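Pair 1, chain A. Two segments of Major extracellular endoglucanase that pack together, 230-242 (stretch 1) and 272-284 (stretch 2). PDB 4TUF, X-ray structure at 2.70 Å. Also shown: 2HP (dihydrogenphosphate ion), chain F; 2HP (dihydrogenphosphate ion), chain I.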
# COMPACT_ATOMS: atom_id res chain seq x y z
N ARG A 230 -9.81 -1.73 -14.43
CA ARG A 230 -8.49 -1.36 -13.92
C ARG A 230 -8.54 -0.87 -12.48
O ARG A 230 -7.51 -0.86 -11.80
CB ARG A 230 -7.85 -0.27 -14.79
CG ARG A 230 -7.54 -0.69 -16.20
CD ARG A 230 -6.57 -1.84 -16.24
NE ARG A 230 -6.18 -2.14 -17.61
CZ ARG A 230 -6.86 -2.95 -18.41
NH1 ARG A 230 -6.45 -3.17 -19.64
NH2 ARG A 230 -7.96 -3.55 -17.97
N LEU A 231 -9.71 -0.46 -12.02
CA LEU A 231 -9.83 0.18 -10.72
C LEU A 231 -9.74 -0.81 -9.56
O LEU A 231 -10.54 -1.73 -9.45
CB LEU A 231 -11.14 0.95 -10.61
CG LEU A 231 -11.41 1.55 -9.23
CD1 LEU A 231 -10.34 2.55 -8.84
CD2 LEU A 231 -12.79 2.18 -9.21
N LEU A 232 -8.75 -0.59 -8.71
CA LEU A 232 -8.54 -1.42 -7.53
C LEU A 232 -8.61 -0.52 -6.31
O LEU A 232 -7.83 0.43 -6.19
CB LEU A 232 -7.19 -2.13 -7.63
CG LEU A 232 -6.68 -3.00 -6.47
CD1 LEU A 232 -7.55 -4.24 -6.26
CD2 LEU A 232 -5.23 -3.40 -6.74
N LEU A 233 -9.57 -0.77 -5.42
CA LEU A 233 -9.71 0.05 -4.22
C LEU A 233 -8.81 -0.50 -3.12
O LEU A 233 -8.80 -1.71 -2.86
CB LEU A 233 -11.16 0.09 -3.76
CG LEU A 233 -12.23 0.69 -4.68
CD1 LEU A 233 -13.59 0.52 -4.04
CD2 LEU A 233 -11.96 2.16 -4.95
N ALA A 234 -8.05 0.38 -2.48
CA ALA A 234 -7.03 -0.07 -1.54
C ALA A 234 -6.93 0.80 -0.28
O ALA A 234 -5.91 1.43 -0.04
CB ALA A 234 -5.68 -0.11 -2.24
N PRO A 235 -7.99 0.82 0.53
CA PRO A 235 -7.93 1.65 1.74
C PRO A 235 -6.95 1.08 2.76
O PRO A 235 -6.48 -0.05 2.62
CB PRO A 235 -9.36 1.60 2.27
CG PRO A 235 -9.86 0.28 1.82
CD PRO A 235 -9.24 0.03 0.48
N HIS A 236 -6.66 1.87 3.79
CA HIS A 236 -5.83 1.42 4.89
C HIS A 236 -6.68 1.30 6.15
O HIS A 236 -7.70 1.99 6.29
CB HIS A 236 -4.67 2.39 5.13
CG HIS A 236 -3.74 2.52 3.97
ND1 HIS A 236 -2.54 3.20 4.06
CD2 HIS A 236 -3.82 2.06 2.70
CE1 HIS A 236 -1.92 3.15 2.89
NE2 HIS A 236 -2.68 2.47 2.04
N VAL A 237 -6.26 0.44 7.06
CA VAL A 237 -6.89 0.37 8.37
C VAL A 237 -5.86 -0.10 9.39
O VAL A 237 -5.04 -0.97 9.10
CB VAL A 237 -8.12 -0.56 8.36
CG1 VAL A 237 -7.77 -1.90 7.73
CG2 VAL A 237 -8.68 -0.75 9.76
N TYR A 238 -5.88 0.49 10.58
CA TYR A 238 -4.96 0.09 11.65
C TYR A 238 -5.70 -0.13 12.97
O TYR A 238 -6.91 0.11 13.06
CB TYR A 238 -3.87 1.14 11.84
CG TYR A 238 -3.21 1.56 10.55
CD1 TYR A 238 -2.10 0.88 10.07
CD2 TYR A 238 -3.69 2.64 9.82
CE1 TYR A 238 -1.49 1.26 8.89
CE2 TYR A 238 -3.09 3.02 8.64
CZ TYR A 238 -1.99 2.33 8.19
OH TYR A 238 -1.38 2.71 7.01
N GLY A 239 -4.97 -0.59 13.98
CA GLY A 239 -5.55 -0.92 15.27
C GLY A 239 -5.06 -0.04 16.40
O GLY A 239 -4.48 1.02 16.18
N PRO A 240 -5.27 -0.51 17.64
CA PRO A 240 -5.08 0.26 18.88
C PRO A 240 -3.70 0.91 19.03
O PRO A 240 -3.61 1.96 19.65
CB PRO A 240 -5.29 -0.79 19.97
CG PRO A 240 -6.18 -1.80 19.35
CD PRO A 240 -5.75 -1.87 17.92
N ASP A 241 -2.65 0.30 18.47
CA ASP A 241 -1.30 0.81 18.69
C ASP A 241 -0.86 1.83 17.65
O ASP A 241 0.27 2.32 17.70
CB ASP A 241 -0.29 -0.33 18.75
CG ASP A 241 -0.45 -1.30 17.60
OD1 ASP A 241 -1.19 -1.00 16.64
OD2 ASP A 241 0.18 -2.38 17.66
N VAL A 242 -1.74 2.15 16.71
CA VAL A 242 -1.50 3.28 15.81
C VAL A 242 -2.23 4.49 16.36
O VAL A 242 -1.67 5.58 16.46
CB VAL A 242 -1.97 2.98 14.38
CG1 VAL A 242 -2.09 4.28 13.56
CG2 VAL A 242 -1.01 2.00 13.72
N HIS A 272 -16.95 -3.73 -5.99
CA HIS A 272 -15.63 -3.30 -6.45
C HIS A 272 -14.54 -4.28 -6.02
O HIS A 272 -14.61 -4.87 -4.95
CB HIS A 272 -15.29 -1.92 -5.91
CG HIS A 272 -16.14 -0.82 -6.45
ND1 HIS A 272 -17.38 -0.51 -5.91
CD2 HIS A 272 -15.94 0.05 -7.46
CE1 HIS A 272 -17.90 0.51 -6.58
NE2 HIS A 272 -17.05 0.86 -7.53
N ALA A 273 -13.52 -4.44 -6.87
CA ALA A 273 -12.32 -5.14 -6.45
C ALA A 273 -11.71 -4.37 -5.30
O ALA A 273 -11.48 -3.16 -5.42
CB ALA A 273 -11.33 -5.27 -7.60
N LEU A 274 -11.48 -5.05 -4.18
CA LEU A 274 -11.00 -4.38 -2.98
C LEU A 274 -10.03 -5.23 -2.18
O LEU A 274 -10.18 -6.45 -2.06
CB LEU A 274 -12.19 -3.97 -2.10
CG LEU A 274 -11.95 -3.03 -0.91
CD1 LEU A 274 -13.19 -2.19 -0.66
CD2 LEU A 274 -11.58 -3.81 0.35
N LEU A 275 -9.01 -4.57 -1.65
CA LEU A 275 -8.07 -5.17 -0.71
C LEU A 275 -7.52 -4.07 0.17
O LEU A 275 -7.72 -2.89 -0.11
CB LEU A 275 -6.95 -5.91 -1.46
CG LEU A 275 -6.19 -5.23 -2.60
CD1 LEU A 275 -5.30 -4.10 -2.13
CD2 LEU A 275 -5.37 -6.25 -3.37
N LEU A 276 -6.80 -4.43 1.23
CA LEU A 276 -6.16 -3.42 2.06
C LEU A 276 -4.72 -3.14 1.61
O LEU A 276 -3.89 -4.04 1.53
CB LEU A 276 -6.17 -3.87 3.52
CG LEU A 276 -7.56 -4.06 4.10
CD1 LEU A 276 -7.48 -4.64 5.51
CD2 LEU A 276 -8.30 -2.74 4.10
N GLY A 277 -4.43 -1.88 1.32
CA GLY A 277 -3.08 -1.47 0.97
C GLY A 277 -2.13 -1.54 2.15
O GLY A 277 -0.96 -1.88 2.00
N GLU A 278 -2.64 -1.21 3.33
CA GLU A 278 -1.87 -1.33 4.57
C GLU A 278 -2.78 -1.74 5.72
O GLU A 278 -3.83 -1.14 5.94
CB GLU A 278 -1.18 -0.00 4.93
CG GLU A 278 -0.06 0.42 4.00
CD GLU A 278 0.57 1.73 4.42
OE1 GLU A 278 0.35 2.13 5.58
OE2 GLU A 278 1.27 2.36 3.61
N PHE A 279 -2.36 -2.78 6.43
CA PHE A 279 -2.98 -3.13 7.71
C PHE A 279 -1.94 -3.86 8.56
O PHE A 279 -1.04 -4.52 8.02
CB PHE A 279 -4.23 -3.98 7.50
CG PHE A 279 -3.95 -5.37 7.00
CD1 PHE A 279 -3.72 -5.60 5.65
CD2 PHE A 279 -3.94 -6.44 7.87
CE1 PHE A 279 -3.47 -6.88 5.19
CE2 PHE A 279 -3.69 -7.72 7.42
CZ PHE A 279 -3.45 -7.94 6.08
N GLY A 280 -2.06 -3.75 9.87
CA GLY A 280 -1.05 -4.33 10.74
C GLY A 280 -0.93 -3.67 12.09
O GLY A 280 -1.70 -2.76 12.43
N GLY A 281 0.04 -4.13 12.87
CA GLY A 281 0.19 -3.71 14.25
C GLY A 281 1.07 -4.67 15.03
O GLY A 281 1.51 -5.69 14.49
N LYS A 282 1.32 -4.36 16.29
CA LYS A 282 2.34 -5.06 17.05
C LYS A 282 1.96 -6.49 17.41
O LYS A 282 2.83 -7.30 17.72
CB LYS A 282 2.70 -4.26 18.30
CG LYS A 282 3.43 -2.96 17.97
CD LYS A 282 4.10 -2.34 19.19
CE LYS A 282 5.05 -1.23 18.77
NZ LYS A 282 5.57 -0.47 19.94
N TYR A 283 0.69 -6.82 17.32
CA TYR A 283 0.25 -8.19 17.56
C TYR A 283 0.68 -8.78 18.89
O TYR A 283 1.18 -9.87 18.97
CB TYR A 283 0.65 -9.09 16.44
CG TYR A 283 -0.27 -10.24 16.25
CD1 TYR A 283 -1.57 -10.06 15.92
CD2 TYR A 283 0.17 -11.52 16.42
CE1 TYR A 283 -2.42 -11.11 15.73
CE2 TYR A 283 -0.67 -12.58 16.24
CZ TYR A 283 -1.96 -12.36 15.90
OH TYR A 283 -2.77 -13.42 15.72
N GLY A 284 0.50 -8.01 19.93
CA GLY A 284 0.68 -8.46 21.28
C GLY A 284 2.01 -8.09 21.86
O GLY A 284 2.16 -8.03 23.07
P 2HP F . -8.79 -5.90 -20.89
O1 2HP F . -9.53 -6.70 -21.94
O2 2HP F . -9.60 -5.87 -19.62
O3 2HP F . -7.45 -6.55 -20.61
O4 2HP F . -8.57 -4.49 -21.39
P 2HP I . -21.51 1.30 -5.18
O1 2HP I . -22.22 0.59 -6.31
O2 2HP I . -20.45 0.39 -4.62
O3 2HP I . -20.88 2.57 -5.70
O4 2HP I . -22.50 1.66 -4.09

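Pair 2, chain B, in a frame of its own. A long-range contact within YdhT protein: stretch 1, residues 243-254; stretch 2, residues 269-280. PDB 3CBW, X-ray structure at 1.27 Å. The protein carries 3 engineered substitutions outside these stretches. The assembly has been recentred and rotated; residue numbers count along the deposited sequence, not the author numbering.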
# COMPACT_ATOMS: atom_id res chain seq x y z
N VAL B 243 -5.73 -5.93 -10.06
CA VAL B 243 -5.57 -5.86 -8.60
C VAL B 243 -5.24 -7.23 -8.06
O VAL B 243 -5.95 -8.20 -8.34
CB VAL B 243 -6.88 -5.37 -7.92
CG1 VAL B 243 -6.75 -5.40 -6.40
CG2 VAL B 243 -7.23 -3.95 -8.36
N ASP B 244 -4.18 -7.30 -7.27
CA ASP B 244 -3.81 -8.54 -6.58
C ASP B 244 -4.35 -8.63 -5.15
O ASP B 244 -4.76 -9.71 -4.71
CB ASP B 244 -2.28 -8.68 -6.54
CG ASP B 244 -1.70 -8.91 -7.92
OD1 ASP B 244 -2.08 -9.90 -8.56
OD2 ASP B 244 -0.84 -8.11 -8.35
N ILE B 245 -4.33 -7.50 -4.44
CA ILE B 245 -4.70 -7.45 -3.02
C ILE B 245 -5.62 -6.27 -2.83
O ILE B 245 -5.38 -5.20 -3.39
CB ILE B 245 -3.44 -7.29 -2.11
CG1 ILE B 245 -2.56 -8.54 -2.19
CG2 ILE B 245 -3.81 -6.98 -0.65
CD1 ILE B 245 -1.21 -8.44 -1.51
N VAL B 246 -6.70 -6.48 -2.09
CA VAL B 246 -7.60 -5.39 -1.70
C VAL B 246 -7.39 -5.08 -0.22
O VAL B 246 -6.94 -5.94 0.55
CB VAL B 246 -9.09 -5.72 -1.97
CG1 VAL B 246 -9.30 -5.91 -3.46
CG2 VAL B 246 -9.56 -6.98 -1.19
N GLY B 247 -7.71 -3.87 0.20
CA GLY B 247 -7.53 -3.58 1.60
C GLY B 247 -8.09 -2.25 2.02
O GLY B 247 -8.58 -1.49 1.20
N LEU B 248 -8.00 -1.99 3.32
CA LEU B 248 -8.50 -0.74 3.89
C LEU B 248 -7.39 0.05 4.54
O LEU B 248 -6.60 -0.50 5.31
CB LEU B 248 -9.55 -1.04 4.96
CG LEU B 248 -10.86 -1.63 4.44
CD1 LEU B 248 -11.71 -2.15 5.58
CD2 LEU B 248 -11.65 -0.60 3.62
N ASP B 249 -7.37 1.34 4.23
CA ASP B 249 -6.66 2.32 5.04
C ASP B 249 -7.60 2.74 6.17
O ASP B 249 -8.66 3.32 5.92
CB ASP B 249 -6.27 3.53 4.20
CG ASP B 249 -5.11 3.25 3.23
OD1 ASP B 249 -4.78 2.08 2.98
OD2 ASP B 249 -4.52 4.24 2.74
N ALA B 250 -7.23 2.42 7.40
CA ALA B 250 -8.13 2.51 8.56
C ALA B 250 -7.47 3.28 9.69
O ALA B 250 -6.51 2.80 10.29
CB ALA B 250 -8.53 1.10 9.04
N TYR B 251 -7.98 4.47 9.94
CA TYR B 251 -7.56 5.26 11.10
C TYR B 251 -8.77 5.38 12.00
O TYR B 251 -9.81 5.84 11.57
CB TYR B 251 -7.01 6.62 10.68
CG TYR B 251 -5.68 6.49 9.98
CD1 TYR B 251 -4.48 6.57 10.69
CD2 TYR B 251 -5.62 6.20 8.61
CE1 TYR B 251 -3.25 6.40 10.05
CE2 TYR B 251 -4.39 6.03 7.96
CZ TYR B 251 -3.22 6.13 8.69
OH TYR B 251 -2.00 5.96 8.08
N PHE B 252 -8.64 4.93 13.24
CA PHE B 252 -9.81 4.68 14.05
C PHE B 252 -9.45 4.72 15.52
O PHE B 252 -8.28 4.62 15.91
CB PHE B 252 -10.38 3.29 13.71
CG PHE B 252 -9.36 2.20 13.83
CD1 PHE B 252 -9.11 1.58 15.05
CD2 PHE B 252 -8.63 1.80 12.71
CE1 PHE B 252 -8.15 0.58 15.16
CE2 PHE B 252 -7.68 0.81 12.81
CZ PHE B 252 -7.44 0.19 14.03
N GLN B 253 -10.49 4.82 16.34
CA GLN B 253 -10.34 4.54 17.76
C GLN B 253 -10.87 3.16 18.12
O GLN B 253 -10.33 2.50 19.01
CB GLN B 253 -11.01 5.63 18.59
CG GLN B 253 -10.89 5.44 20.12
CD GLN B 253 -9.48 5.11 20.60
OE1 GLN B 253 -9.30 4.17 21.39
NE2 GLN B 253 -8.48 5.86 20.14
N ASP B 254 -11.92 2.73 17.42
CA ASP B 254 -12.59 1.46 17.67
C ASP B 254 -12.18 0.46 16.60
O ASP B 254 -12.64 0.53 15.46
CB ASP B 254 -14.10 1.69 17.63
CG ASP B 254 -14.91 0.44 17.90
OD1 ASP B 254 -14.34 -0.66 18.06
OD2 ASP B 254 -16.15 0.57 17.95
N LYS B 269 -10.24 -11.48 -3.52
CA LYS B 269 -8.82 -11.15 -3.51
C LYS B 269 -8.39 -11.16 -2.06
O LYS B 269 -9.19 -10.84 -1.18
CB LYS B 269 -8.58 -9.74 -4.07
CG LYS B 269 -9.02 -9.53 -5.52
CD LYS B 269 -8.06 -10.17 -6.51
CE LYS B 269 -8.50 -9.90 -7.94
NZ LYS B 269 -7.44 -10.38 -8.90
N PRO B 270 -7.11 -11.51 -1.78
CA PRO B 270 -6.61 -11.40 -0.42
C PRO B 270 -6.82 -9.98 0.11
O PRO B 270 -6.70 -9.01 -0.65
CB PRO B 270 -5.12 -11.76 -0.56
CG PRO B 270 -5.09 -12.65 -1.73
CD PRO B 270 -6.09 -12.05 -2.69
N PHE B 271 -7.09 -9.89 1.41
CA PHE B 271 -7.43 -8.64 2.08
C PHE B 271 -6.35 -8.24 3.09
O PHE B 271 -5.83 -9.10 3.81
CB PHE B 271 -8.78 -8.81 2.82
CG PHE B 271 -9.15 -7.64 3.68
CD1 PHE B 271 -9.89 -6.58 3.16
CD2 PHE B 271 -8.71 -7.56 5.00
CE1 PHE B 271 -10.18 -5.48 3.95
CE2 PHE B 271 -8.99 -6.46 5.79
CZ PHE B 271 -9.73 -5.43 5.28
N ALA B 272 -6.05 -6.95 3.16
CA ALA B 272 -5.09 -6.44 4.14
C ALA B 272 -5.55 -5.12 4.73
O ALA B 272 -6.37 -4.41 4.13
CB ALA B 272 -3.73 -6.26 3.49
N PHE B 273 -5.06 -4.81 5.92
CA PHE B 273 -5.16 -3.45 6.45
C PHE B 273 -3.95 -2.66 5.97
O PHE B 273 -2.86 -2.73 6.54
CB PHE B 273 -5.27 -3.46 7.98
CG PHE B 273 -6.66 -3.78 8.45
CD1 PHE B 273 -7.69 -2.86 8.26
CD2 PHE B 273 -6.97 -5.01 9.00
CE1 PHE B 273 -8.99 -3.15 8.62
CE2 PHE B 273 -8.29 -5.30 9.39
CZ PHE B 273 -9.29 -4.37 9.18
N THR B 274 -4.15 -2.00 4.84
CA THR B 274 -3.06 -1.44 4.06
C THR B 274 -2.45 -0.18 4.67
O THR B 274 -1.33 0.18 4.32
CB THR B 274 -3.54 -1.21 2.62
OG1 THR B 274 -4.83 -0.60 2.64
CG2 THR B 274 -3.66 -2.54 1.90
N GLU B 275 -3.18 0.47 5.58
CA GLU B 275 -2.67 1.49 6.51
C GLU B 275 -3.47 1.36 7.78
O GLU B 275 -4.68 1.08 7.74
CB GLU B 275 -2.88 2.92 6.03
CG GLU B 275 -1.99 3.31 4.91
CD GLU B 275 -1.93 4.82 4.66
OE1 GLU B 275 -2.21 5.65 5.55
OE2 GLU B 275 -1.58 5.18 3.54
N VAL B 276 -2.83 1.54 8.92
CA VAL B 276 -3.54 1.56 10.19
C VAL B 276 -2.90 2.58 11.12
O VAL B 276 -1.69 2.78 11.10
CB VAL B 276 -3.63 0.15 10.88
CG1 VAL B 276 -2.29 -0.45 11.10
CG2 VAL B 276 -4.35 0.21 12.22
N GLY B 277 -3.73 3.22 11.92
CA GLY B 277 -3.23 3.96 13.06
C GLY B 277 -4.35 4.60 13.83
O GLY B 277 -5.52 4.57 13.42
N PRO B 278 -4.00 5.20 14.97
CA PRO B 278 -4.97 5.95 15.75
C PRO B 278 -5.54 7.14 15.00
O PRO B 278 -4.81 7.85 14.29
CB PRO B 278 -4.17 6.42 16.98
CG PRO B 278 -2.75 6.23 16.64
CD PRO B 278 -2.67 5.16 15.60
N GLN B 279 -6.84 7.36 15.14
CA GLN B 279 -7.47 8.53 14.53
C GLN B 279 -6.98 9.81 15.21
O GLN B 279 -6.72 10.81 14.54
CB GLN B 279 -9.00 8.43 14.59
CG GLN B 279 -9.74 9.52 13.84
CD GLN B 279 -11.22 9.24 13.74
OE1 GLN B 279 -11.92 9.17 14.76
NE2 GLN B 279 -11.71 9.08 12.52
N THR B 280 -6.84 9.76 16.53
CA THR B 280 -6.31 10.88 17.31
C THR B 280 -5.28 10.40 18.33
O THR B 280 -5.37 9.28 18.84
CB THR B 280 -7.44 11.65 18.04
OG1 THR B 280 -8.11 10.78 18.96
CG2 THR B 280 -8.45 12.23 17.06
O HOH W 1 -8.35 7.48 17.82

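Pairs 1 and 2 share one backbone arrangement: two segments run side by side in roughly the same direction, and the second turns a corner partway along. The corner lies at A:Gly277 and A:Glu278 in pair 1 and at B:Glu275 in pair 2. Fourteen central residues superpose with an RMSD of 0.9 Å.

Two hydrogen bonds before the corner match. In pair 1, A:Leu233 N donates to A:Ala273 O (3.1 Å), and A:Leu275 N donates to A:Leu233 O (3.1 Å). In pair 2, B:Val246 N donates to B:Pro270 O (2.9 Å), and B:Ala272 N donates to B:Val246 O (2.9 Å). B:Leu248 N also donates to B:Ala272 O (3.0 Å); the matched A:Pro235 has no N-H to do so. After the corner, A:Val237 N to A:Glu278 O (3.1 Å) corresponds to B:Ala250 N to B:Glu275 O (2.9 Å). Pair 2 continues the ladder with B:Phe252 N to B:Gly277 O (3.1 Å).

A:Leu232 matches B:Ile245. A:Leu232 CD1 lies 4.0 Å from A:Leu275 CG; B:Ile245 CG2 lies 4.2 Å from B:Ala272 CB. The smaller alanine thus still meets its neighbour.

A:Pro235 matches B:Leu248, and A:Leu274 matches B:Phe271. A:Pro235 CD is 4.3 Å from A:Leu274 CG. In pair 2, B:Leu248 CD1 approaches the edge of the phenylalanine ring, 3.8 Å from B:Phe271 CZ.

A:Val237 and A:Leu276 match B:Ala250 and B:Phe273. The valine reaches the leucine, with A:Val237 CG1 3.5 Å from A:Leu276 CD1. The alanine is shorter, but the aromatic partner is larger, and B:Ala250 CB is 4.1 Å from B:Phe273 CD1.

A:Glu278 and B:Glu275 nearly coincide, with side-chain centres 0.2 Å apart. Each meets a matched tyrosine. A:Tyr238 OH is very close to A:Glu278 OE1, at 2.3 Å. B:Tyr251 OH donates to B:Glu275 OE1 at 2.6 Å.

A:His236 matches B:Asp249, but their contacts differ. A:Glu278 CB sits over the face of the histidine ring, 3.7 Å from its centroid. B:Asp249 OD2 instead lies 3.2 Å from B:Glu275 OE2, bringing like charges together; both oxygens are hydrogen-bonded elsewhere in the structure.

A:Gly277 matches B:Thr274. An ideal CB on A:Gly277 would be tight, 3.0 Å from A:His236 NE2. In pair 2, B:Thr274 OG1 donates to B:Asp249 OD1 at 2.7 Å. Near this threonine, an ideal CB on B:Gly247 would clash with B:Thr274 CG2 at 2.6 Å; its match, A:Ala234, places CB 4.0 Å from A:Leu275 CD1.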